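Local coordinates for putative exported protein (Bacteroides fragilis, PDB 3FZX) that is of uncharacterised function but binds calcium and may, like the related LolA/LolB carriers, bind lipid or lipid-bearing partners in the cell envelope, at residues 28-40 / 50-64. Numbering follows the deposited sequence.
Sequences GKLTNILVYRVDQ and VVANYTFADAAGKTL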
loop_
_atom_site.group_PDB
_atom_site.type_symbol
_atom_site.label_atom_id
_atom_site.label_comp_id
_atom_site.label_asym_id
_atom_site.label_seq_id
_atom_site.Cartn_x
_atom_site.Cartn_y
_atom_site.Cartn_z
ATOM N N GLY A 28 29.020 7.776 -13.016
ATOM C CA GLY A 28 29.545 6.767 -12.110
ATOM C C GLY A 28 29.874 7.235 -10.705
ATOM O O GLY A 28 30.456 6.473 -9.914
ATOM N N LYS A 29 29.517 8.479 -10.387
ATOM C CA LYS A 29 29.771 9.009 -9.054
ATOM C C LYS A 29 28.696 8.531 -8.091
ATOM O O LYS A 29 27.511 8.593 -8.407
ATOM C CB LYS A 29 29.803 10.532 -9.062
ATOM C CG LYS A 29 30.114 11.116 -7.687
ATOM C CD LYS A 29 30.434 12.561 -7.772
ATOM C CE LYS A 29 30.855 13.090 -6.421
ATOM N NZ LYS A 29 31.344 14.482 -6.572
ATOM N N LEU A 30 29.131 8.079 -6.915
ATOM C CA LEU A 30 28.236 7.643 -5.853
ATOM C C LEU A 30 27.505 8.843 -5.231
ATOM O O LEU A 30 28.167 9.749 -4.723
ATOM C CB LEU A 30 29.023 6.913 -4.755
ATOM C CG LEU A 30 28.250 6.354 -3.547
ATOM C CD1 LEU A 30 27.242 5.288 -3.929
ATOM C CD2 LEU A 30 29.224 5.788 -2.559
ATOM N N THR A 31 26.166 8.824 -5.280
ATOM C CA THR A 31 25.311 9.857 -4.668
ATOM C C THR A 31 24.647 9.383 -3.375
ATOM O O THR A 31 24.550 10.130 -2.406
ATOM C CB THR A 31 24.193 10.361 -5.660
ATOM O OG1 THR A 31 23.269 9.303 -5.984
ATOM C CG2 THR A 31 24.809 10.872 -6.955
ATOM N N ASN A 32 24.186 8.136 -3.334
ATOM C CA ASN A 32 23.434 7.667 -2.167
ATOM C C ASN A 32 23.620 6.204 -1.902
ATOM O O ASN A 32 23.989 5.438 -2.797
ATOM C CB ASN A 32 21.923 7.942 -2.336
ATOM C CG ASN A 32 21.605 9.421 -2.492
ATOM O OD1 ASN A 32 21.681 9.963 -3.588
ATOM N ND2 ASN A 32 21.278 10.076 -1.397
ATOM N N ILE A 33 23.336 5.826 -0.660
ATOM C CA ILE A 33 23.414 4.435 -0.226
ATOM C C ILE A 33 22.089 4.073 0.415
ATOM O O ILE A 33 21.637 4.799 1.307
ATOM C CB ILE A 33 24.518 4.234 0.810
ATOM C CG1 ILE A 33 25.867 4.733 0.260
ATOM C CG2 ILE A 33 24.567 2.754 1.253
ATOM C CD1 ILE A 33 26.941 4.839 1.317
ATOM N N LEU A 34 21.466 2.981 -0.058
ATOM C CA LEU A 34 20.203 2.494 0.497
ATOM C C LEU A 34 20.464 1.177 1.238
ATOM O O LEU A 34 21.089 0.249 0.691
ATOM C CB LEU A 34 19.170 2.272 -0.614
ATOM C CG LEU A 34 17.814 1.652 -0.199
ATOM C CD1 LEU A 34 17.061 2.505 0.888
ATOM C CD2 LEU A 34 16.908 1.385 -1.428
ATOM N N VAL A 35 19.976 1.091 2.471
ATOM C CA VAL A 35 20.195 -0.079 3.330
ATOM C C VAL A 35 18.848 -0.583 3.822
ATOM O O VAL A 35 18.068 0.194 4.400
ATOM C CB VAL A 35 21.046 0.260 4.574
ATOM C CG1 VAL A 35 21.335 -1.018 5.375
ATOM C CG2 VAL A 35 22.342 0.945 4.188
ATOM N N TYR A 36 18.568 -1.859 3.571
ATOM C CA TYR A 36 17.369 -2.512 4.069
ATOM C C TYR A 36 17.794 -3.505 5.133
ATOM O O TYR A 36 18.800 -4.199 4.958
ATOM C CB TYR A 36 16.697 -3.312 2.959
ATOM C CG TYR A 36 16.005 -2.523 1.896
ATOM C CD1 TYR A 36 14.843 -1.802 2.187
ATOM C CD2 TYR A 36 16.446 -2.557 0.573
ATOM C CE1 TYR A 36 14.144 -1.091 1.177
ATOM C CE2 TYR A 36 15.771 -1.859 -0.434
ATOM C CZ TYR A 36 14.621 -1.124 -0.131
ATOM O OH TYR A 36 13.955 -0.438 -1.136
ATOM N N ARG A 37 17.041 -3.590 6.224
ATOM C CA ARG A 37 17.254 -4.633 7.223
ATOM C C ARG A 37 15.919 -5.328 7.552
ATOM O O ARG A 37 14.927 -4.661 7.910
ATOM C CB ARG A 37 17.898 -4.065 8.486
ATOM C CG ARG A 37 18.215 -5.139 9.540
ATOM C CD ARG A 37 18.760 -4.577 10.862
ATOM N NE ARG A 37 18.048 -3.398 11.368
ATOM C CZ ARG A 37 16.869 -3.401 11.998
ATOM N NH1 ARG A 37 16.189 -4.532 12.217
ATOM N NH2 ARG A 37 16.356 -2.243 12.403
ATOM N N VAL A 38 15.902 -6.655 7.413
ATOM C CA VAL A 38 14.729 -7.460 7.712
ATOM C C VAL A 38 14.485 -7.432 9.222
ATOM O O VAL A 38 15.335 -7.879 9.992
ATOM C CB VAL A 38 14.904 -8.924 7.254
ATOM C CG1 VAL A 38 13.710 -9.782 7.741
ATOM C CG2 VAL A 38 15.051 -9.006 5.738
ATOM N N ASP A 39 13.357 -6.864 9.630
ATOM C CA ASP A 39 12.986 -6.738 11.051
ATOM C C ASP A 39 12.236 -7.981 11.502
ATOM O O ASP A 39 12.577 -8.568 12.506
ATOM C CB ASP A 39 12.100 -5.510 11.287
ATOM C CG ASP A 39 12.045 -5.090 12.772
ATOM O OD1 ASP A 39 13.098 -4.692 13.306
ATOM O OD2 ASP A 39 10.963 -5.122 13.406
ATOM N N GLN A 40 11.232 -8.398 10.740
ATOM C CA GLN A 40 10.429 -9.558 11.111
ATOM C C GLN A 40 9.901 -10.286 9.890
ATOM O O GLN A 40 9.559 -9.655 8.911
ATOM C CB GLN A 40 9.231 -9.104 11.960
ATOM C CG GLN A 40 9.544 -8.811 13.436
ATOM C CD GLN A 40 10.073 -10.043 14.190
ATOM O OE1 GLN A 40 9.540 -11.147 14.052
ATOM N NE2 GLN A 40 11.122 -9.848 14.987
ATOM N N VAL A 50 7.100 -9.891 5.201
ATOM C CA VAL A 50 8.399 -9.412 5.724
ATOM C C VAL A 50 8.297 -7.913 5.965
ATOM O O VAL A 50 7.928 -7.178 5.067
ATOM C CB VAL A 50 9.570 -9.693 4.750
ATOM C CG1 VAL A 50 10.818 -8.863 5.113
ATOM C CG2 VAL A 50 9.914 -11.169 4.703
ATOM N N VAL A 51 8.583 -7.473 7.184
ATOM C CA VAL A 51 8.642 -6.061 7.525
ATOM C C VAL A 51 10.140 -5.731 7.597
ATOM O O VAL A 51 10.885 -6.389 8.337
ATOM C CB VAL A 51 7.928 -5.780 8.884
ATOM C CG1 VAL A 51 8.189 -4.351 9.379
ATOM C CG2 VAL A 51 6.403 -6.043 8.777
ATOM N N ALA A 52 10.587 -4.740 6.816
ATOM C CA ALA A 52 11.993 -4.323 6.837
ATOM C C ALA A 52 12.106 -2.831 7.122
ATOM O O ALA A 52 11.236 -2.075 6.741
ATOM C CB ALA A 52 12.667 -4.645 5.520
ATOM N N ASN A 53 13.169 -2.439 7.819
ATOM C CA ASN A 53 13.529 -1.029 7.995
ATOM C C ASN A 53 14.437 -0.586 6.858
ATOM O O ASN A 53 15.343 -1.329 6.486
ATOM C CB ASN A 53 14.305 -0.835 9.285
ATOM C CG ASN A 53 13.512 -1.238 10.502
ATOM O OD1 ASN A 53 14.026 -1.917 11.381
ATOM N ND2 ASN A 53 12.253 -0.847 10.554
ATOM N N TYR A 54 14.197 0.606 6.311
ATOM C CA TYR A 54 15.072 1.182 5.290
ATOM C C TYR A 54 15.705 2.448 5.810
ATOM O O TYR A 54 15.112 3.146 6.643
ATOM C CB TYR A 54 14.344 1.474 3.978
ATOM C CG TYR A 54 13.239 2.509 4.042
ATOM C CD1 TYR A 54 13.519 3.880 3.943
ATOM C CD2 TYR A 54 11.911 2.120 4.161
ATOM C CE1 TYR A 54 12.498 4.837 3.992
ATOM C CE2 TYR A 54 10.885 3.068 4.209
ATOM C CZ TYR A 54 11.189 4.418 4.123
ATOM O OH TYR A 54 10.171 5.331 4.148
ATOM N N THR A 55 16.925 2.697 5.325
ATOM C CA THR A 55 17.647 3.941 5.494
ATOM C C THR A 55 18.217 4.374 4.134
ATOM O O THR A 55 18.747 3.562 3.374
ATOM C CB THR A 55 18.763 3.803 6.483
ATOM O OG1 THR A 55 18.192 3.484 7.745
ATOM C CG2 THR A 55 19.518 5.097 6.633
ATOM N N PHE A 56 18.005 5.648 3.824
ATOM C CA PHE A 56 18.539 6.313 2.652
ATOM C C PHE A 56 19.568 7.272 3.223
ATOM O O PHE A 56 19.254 8.071 4.090
ATOM C CB PHE A 56 17.469 7.151 1.933
ATOM C CG PHE A 56 16.550 6.378 1.036
ATOM C CD1 PHE A 56 16.917 6.093 -0.282
ATOM C CD2 PHE A 56 15.292 5.984 1.472
ATOM C CE1 PHE A 56 16.052 5.376 -1.140
ATOM C CE2 PHE A 56 14.436 5.262 0.630
ATOM C CZ PHE A 56 14.810 4.972 -0.681
ATOM N N ALA A 57 20.800 7.166 2.766
ATOM C CA ALA A 57 21.848 8.102 3.162
ATOM C C ALA A 57 22.517 8.678 1.927
ATOM O O ALA A 57 22.326 8.192 0.818
ATOM C CB ALA A 57 22.869 7.416 4.055
ATOM N N ASP A 58 23.280 9.745 2.128
ATOM C CA ASP A 58 24.074 10.328 1.046
ATOM C C ASP A 58 25.410 9.579 0.970
ATOM O O ASP A 58 25.653 8.670 1.770
ATOM C CB ASP A 58 24.278 11.852 1.249
ATOM C CG ASP A 58 25.091 12.206 2.517
ATOM O OD1 ASP A 58 25.813 11.346 3.089
ATOM O OD2 ASP A 58 24.998 13.382 2.945
ATOM N N ALA A 59 26.277 9.985 0.036
ATOM C CA ALA A 59 27.567 9.330 -0.194
ATOM C C ALA A 59 28.478 9.393 1.021
ATOM O O ALA A 59 29.312 8.526 1.185
ATOM C CB ALA A 59 28.280 9.905 -1.435
ATOM N N ALA A 60 28.309 10.393 1.880
ATOM C CA ALA A 60 29.104 10.500 3.112
ATOM C C ALA A 60 28.477 9.743 4.302
ATOM O O ALA A 60 28.912 9.914 5.423
ATOM C CB ALA A 60 29.302 11.964 3.467
ATOM N N GLY A 61 27.456 8.915 4.071
ATOM C CA GLY A 61 26.787 8.172 5.160
ATOM C C GLY A 61 25.777 8.916 6.048
ATOM O O GLY A 61 25.185 8.300 6.943
ATOM N N LYS A 62 25.576 10.219 5.843
ATOM C CA LYS A 62 24.535 10.946 6.581
ATOM C C LYS A 62 23.119 10.457 6.174
ATOM O O LYS A 62 22.758 10.473 4.992
ATOM C CB LYS A 62 24.646 12.459 6.360
ATOM C CG LYS A 62 23.706 13.268 7.286
ATOM C CD LYS A 62 23.815 14.784 7.111
ATOM C CE LYS A 62 23.143 15.268 5.839
ATOM N NZ LYS A 62 23.307 16.743 5.722
ATOM N N THR A 63 22.337 10.012 7.158
ATOM C CA THR A 63 20.973 9.539 6.915
ATOM C C THR A 63 20.101 10.671 6.392
ATOM O O THR A 63 20.132 11.735 6.942
ATOM C CB THR A 63 20.329 9.003 8.206
ATOM O OG1 THR A 63 21.072 7.868 8.656
ATOM C CG2 THR A 63 18.900 8.580 7.972
ATOM N N LEU A 64 19.371 10.422 5.312
ATOM C CA LEU A 64 18.443 11.371 4.721
ATOM C C LEU A 64 16.993 11.033 5.109
ATOM O O LEU A 64 16.167 11.910 5.310
ATOM C CB LEU A 64 18.579 11.367 3.188
ATOM C CG LEU A 64 19.967 11.644 2.586
ATOM C CD1 LEU A 64 19.872 11.660 1.076
ATOM C CD2 LEU A 64 20.576 12.958 3.082
HETATM O O HOH W 1 17.909 0.006 7.397
#
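L34 lays its CD1 methyl over one face of the F56 ring, 3.5 Å from the centroid and only 7° off the normal, a CH-pi contact, while CE1 of Y54 lies at the ring's edge, in its plane. L34 and F56 form a non-hydrogen-bonded pair of the antiparallel hairpin 30-44/47-58, neighbouring strands of the beta barrel. They lie side by side and point the same way; with the L34 CG turned away from its own backbone N, CD1 is carried over the ring, and a branched leucine end suits a flat phenyl partner. L92 of helix 89-94 also touches F56. Beside this pair the Y36 ring meets Y54 CB obliquely, CD1 to CB 3.8 Å; its hydroxyl hydrogen-bonds to D84.

I33, V35 and T55, beta-branched and so suited to extended strands, point to the other face with the small A57. There the guanidinium of R37, its chain bent at chi3 (44°), takes D39 OD1 at its edge and in plane: a salt bridge, NH1 to OD1 3.3 Å, on the anti lone pair. R37 NH2 also comes within 2.6 Å of N53 OD1, the guanidinium and amide planes 63° apart. A water donates to both V35 O and N53 O.

At D39 and Q40 the register slips in a classic beta bulge: both backbone nitrogens donate to V51 O, at 2.8 Å from D39 N and 3.2 Å from Q40 N. Toward the type I turn D58-G61, the short amide side chain of N32 brings ND2 within hydrogen-bonding distance of A57 O, which accepts N32 ND2 (3.1 Å) and I33 N from opposite faces of its carbonyl plane.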